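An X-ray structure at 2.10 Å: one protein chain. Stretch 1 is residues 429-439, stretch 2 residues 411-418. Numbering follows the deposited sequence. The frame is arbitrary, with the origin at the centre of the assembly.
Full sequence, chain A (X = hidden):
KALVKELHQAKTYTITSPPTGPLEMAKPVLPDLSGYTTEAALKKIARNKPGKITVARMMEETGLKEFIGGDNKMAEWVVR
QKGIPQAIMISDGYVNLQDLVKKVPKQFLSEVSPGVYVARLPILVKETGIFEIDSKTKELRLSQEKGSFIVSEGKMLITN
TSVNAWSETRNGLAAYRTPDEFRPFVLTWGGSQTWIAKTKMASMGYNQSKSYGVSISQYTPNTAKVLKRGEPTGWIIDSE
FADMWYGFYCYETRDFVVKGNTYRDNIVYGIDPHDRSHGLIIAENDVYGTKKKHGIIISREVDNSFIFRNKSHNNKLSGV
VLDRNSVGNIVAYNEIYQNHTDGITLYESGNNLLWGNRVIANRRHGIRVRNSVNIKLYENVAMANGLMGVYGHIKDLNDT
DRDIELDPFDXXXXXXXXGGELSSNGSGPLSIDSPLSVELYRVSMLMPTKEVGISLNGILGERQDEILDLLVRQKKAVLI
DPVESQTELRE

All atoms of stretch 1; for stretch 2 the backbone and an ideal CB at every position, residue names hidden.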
# COMPACT_ATOMS: atom_id res chain seq x y z
N PRO A 429 8.75 12.92 29.22
CA PRO A 429 7.41 12.60 28.70
C PRO A 429 7.04 13.40 27.45
O PRO A 429 6.46 12.85 26.51
CB PRO A 429 6.49 12.97 29.87
CG PRO A 429 7.30 13.91 30.74
CD PRO A 429 8.72 13.45 30.60
N LEU A 430 7.39 14.68 27.42
CA LEU A 430 7.05 15.49 26.26
C LEU A 430 7.89 16.75 26.11
O LEU A 430 8.44 17.29 27.07
CB LEU A 430 5.56 15.86 26.24
CG LEU A 430 5.15 17.07 27.08
CD1 LEU A 430 3.72 17.50 26.75
CD2 LEU A 430 5.28 16.76 28.55
N SER A 431 7.99 17.19 24.87
CA SER A 431 8.60 18.46 24.52
C SER A 431 7.78 19.03 23.38
O SER A 431 7.50 18.34 22.41
CB SER A 431 10.05 18.25 24.08
OG SER A 431 10.66 19.49 23.76
N ILE A 432 7.37 20.29 23.51
CA ILE A 432 6.70 20.97 22.41
C ILE A 432 7.35 22.32 22.22
O ILE A 432 7.16 23.22 23.02
CB ILE A 432 5.19 21.21 22.65
CG1 ILE A 432 4.54 20.04 23.40
CG2 ILE A 432 4.48 21.45 21.32
CD1 ILE A 432 4.22 18.85 22.53
N ASP A 433 8.14 22.44 21.15
CA ASP A 433 8.93 23.63 20.89
C ASP A 433 8.13 24.66 20.09
O ASP A 433 7.61 24.35 19.01
CB ASP A 433 10.21 23.23 20.14
CG ASP A 433 11.14 24.41 19.90
OD1 ASP A 433 11.21 25.33 20.74
OD2 ASP A 433 11.82 24.41 18.85
N SER A 434 8.06 25.88 20.61
CA SER A 434 7.37 26.99 19.94
C SER A 434 5.93 26.68 19.49
O SER A 434 5.55 27.04 18.37
CB SER A 434 8.17 27.46 18.72
OG SER A 434 9.53 27.65 19.06
N PRO A 435 5.12 26.05 20.36
CA PRO A 435 3.76 25.74 19.89
C PRO A 435 2.90 26.99 19.73
O PRO A 435 3.11 27.98 20.44
CB PRO A 435 3.19 24.89 21.02
CG PRO A 435 3.88 25.40 22.24
CD PRO A 435 5.28 25.74 21.79
N LEU A 436 1.96 26.94 18.80
CA LEU A 436 0.92 27.95 18.70
C LEU A 436 0.03 27.78 19.93
O LEU A 436 -0.35 28.76 20.57
CB LEU A 436 0.11 27.76 17.42
CG LEU A 436 -1.21 28.52 17.23
CD1 LEU A 436 -0.98 30.03 17.25
CD2 LEU A 436 -1.89 28.09 15.94
N SER A 437 -0.27 26.54 20.27
CA SER A 437 -1.04 26.24 21.47
C SER A 437 -0.97 24.76 21.79
O SER A 437 -0.99 23.91 20.90
CB SER A 437 -2.50 26.68 21.32
OG SER A 437 -3.22 25.79 20.49
N VAL A 438 -0.85 24.46 23.07
CA VAL A 438 -0.98 23.10 23.55
C VAL A 438 -1.92 23.12 24.75
O VAL A 438 -1.81 23.97 25.62
CB VAL A 438 0.37 22.53 24.01
CG1 VAL A 438 0.19 21.13 24.60
CG2 VAL A 438 1.36 22.49 22.86
N GLU A 439 -2.86 22.18 24.77
CA GLU A 439 -3.70 21.97 25.94
C GLU A 439 -3.56 20.52 26.38
O GLU A 439 -3.63 19.61 25.55
CB GLU A 439 -5.16 22.31 25.62
CG GLU A 439 -5.35 23.71 25.06
CD GLU A 439 -6.79 24.00 24.68
OE1 GLU A 439 -7.64 23.09 24.79
OE2 GLU A 439 -7.08 25.15 24.26
N UNK A 411 4.61 26.55 9.11
CA UNK A 411 5.44 26.26 10.27
C UNK A 411 4.76 26.58 11.60
O UNK A 411 5.20 27.45 12.34
CB UNK A 411 6.75 27.04 10.17
N UNK A 412 3.67 25.88 11.89
CA UNK A 412 2.99 26.01 13.17
C UNK A 412 2.63 24.62 13.69
O UNK A 412 2.33 23.71 12.91
CB UNK A 412 1.74 26.88 13.04
N UNK A 413 2.67 24.46 15.01
CA UNK A 413 2.28 23.21 15.64
C UNK A 413 1.30 23.47 16.78
O UNK A 413 1.50 24.36 17.60
CB UNK A 413 3.51 22.46 16.15
N UNK A 414 0.21 22.72 16.81
CA UNK A 414 -0.69 22.81 17.96
C UNK A 414 -1.36 21.47 18.22
O UNK A 414 -1.67 20.71 17.30
CB UNK A 414 -1.75 23.89 17.74
N UNK A 415 -1.58 21.17 19.49
CA UNK A 415 -2.26 19.94 19.82
C UNK A 415 -3.06 19.99 21.11
O UNK A 415 -2.91 20.91 21.92
CB UNK A 415 -1.23 18.81 19.91
N UNK A 416 -3.93 19.00 21.25
CA UNK A 416 -4.73 18.80 22.44
C UNK A 416 -4.45 17.38 22.91
O UNK A 416 -4.57 16.43 22.13
CB UNK A 416 -6.22 19.03 22.18
N UNK A 417 -4.03 17.25 24.16
CA UNK A 417 -3.76 15.93 24.73
C UNK A 417 -4.72 15.68 25.88
O UNK A 417 -4.84 16.51 26.78
CB UNK A 417 -2.31 15.82 25.20
N UNK A 418 -5.40 14.53 25.83
CA UNK A 418 -6.35 14.14 26.88
C UNK A 418 -6.09 12.70 27.29
O UNK A 418 -6.05 11.80 26.45
CB UNK A 418 -7.79 14.31 26.41

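Position 411 lies beyond the reach of stretch 1: nothing comes within 5.5 Å of its ideal CB, so this contact sets no preference. The residue is A411.

At position 412 the CB points sideways, 4.8 Å from L436 CB. A short side chain would add little contact with L436, whereas a long one, polar or aliphatic, could reach it with its end. Q412 does so, with OE1 3.7 Å from L436 CD1.

At position 413 the backbone O accepts a hydrogen bond from L436 N at 2.9 Å. Its CB points sideways, near the bend from I432 to P435, with P435 CA 5.0 Å and I432 CG2 5.4 Å from the ideal CB. Apolar carbon and carbonyl oxygens line that space, which suits a compact aliphatic group, branched or not. V413, with chi1 in p, places CG1 4.3 Å from P435 CB, 4.4 Å from I432 CG2 and 4.0 Å from D433 O.

At position 414 the ideal CB sits only 3.3 Å from S437 O and 4.3 Å from L436 CB, on the same face as S437 and E439. The tight CB leaves little room beside S437 O, so a small side chain fits easily, and a longer one would have to lead away. S414 is small; its CB lies 3.6 Å from S437 OG, and its own OG is hydrogen-bonded elsewhere in the structure.

Position 415 pairs through both its N and its O: the N donates to S437 O (3.1 Å), and the O accepts from E439 N (3.1 Å). The CB shares a face with V438, 5.4 Å from V438 CG2, and I432 offers more hydrocarbon farther off. A β-branched residue could meet the valine, but a longer apolar chain could span both. L415 does: CD1 reaches V438 CG1 at 3.7 Å, CD2 reaches I432 CD1 at 4.3 Å.

Position 416 returns to the face of E439, its ideal CB 4.3 Å from E439 O. Extended angles (−125/125) suit β-branched residues, and the neighboring carboxylate would also admit a polar or basic one. I416 takes the aliphatic option, its CD1 4.2 Å from E439 OE1.

At position 417 the backbone N gives E439 O a well-aligned hydrogen bond, 2.8 Å at 173°. The CB points sideways, and L430 leaves apolar surface some way off, reachable by a long, flexible chain. M417 brings SD within 4.2 Å of L430 CD1.

Position 418 has nothing of stretch 1 within 5.5 Å of its ideal CB; strand angles alone mildly favor β-branching. It is V418.

Stretch 2 (411-418) AQVSLIMV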
# COMPACT_ATOMS: atom_id res chain seq x y z
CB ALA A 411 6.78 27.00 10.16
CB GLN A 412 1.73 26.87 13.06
CG GLN A 412 1.98 28.26 12.50
CD GLN A 412 1.02 29.29 13.06
OE1 GLN A 412 1.14 29.69 14.22
NE2 GLN A 412 0.08 29.74 12.24
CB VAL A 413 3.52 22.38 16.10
CG1 VAL A 413 4.24 23.05 17.28
CG2 VAL A 413 3.12 20.95 16.43
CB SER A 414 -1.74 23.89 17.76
OG SER A 414 -2.73 23.45 16.85
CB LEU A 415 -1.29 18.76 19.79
CG LEU A 415 0.07 18.93 20.45
CD1 LEU A 415 -0.01 18.55 21.91
CD2 LEU A 415 1.10 18.07 19.73
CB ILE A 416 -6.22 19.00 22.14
CG1 ILE A 416 -6.48 20.46 21.75
CG2 ILE A 416 -7.07 18.61 23.33
CD1 ILE A 416 -7.90 20.76 21.33
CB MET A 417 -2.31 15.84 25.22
CG MET A 417 -1.27 16.14 24.16
SD MET A 417 0.41 15.81 24.74
CE MET A 417 0.17 14.21 25.48
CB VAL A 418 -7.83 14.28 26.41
CG1 VAL A 418 -8.80 13.68 27.45
CG2 VAL A 418 -8.18 15.73 26.14
O HOH W 1 3.88 26.79 16.32
O HOH W 2 -4.10 23.49 21.47
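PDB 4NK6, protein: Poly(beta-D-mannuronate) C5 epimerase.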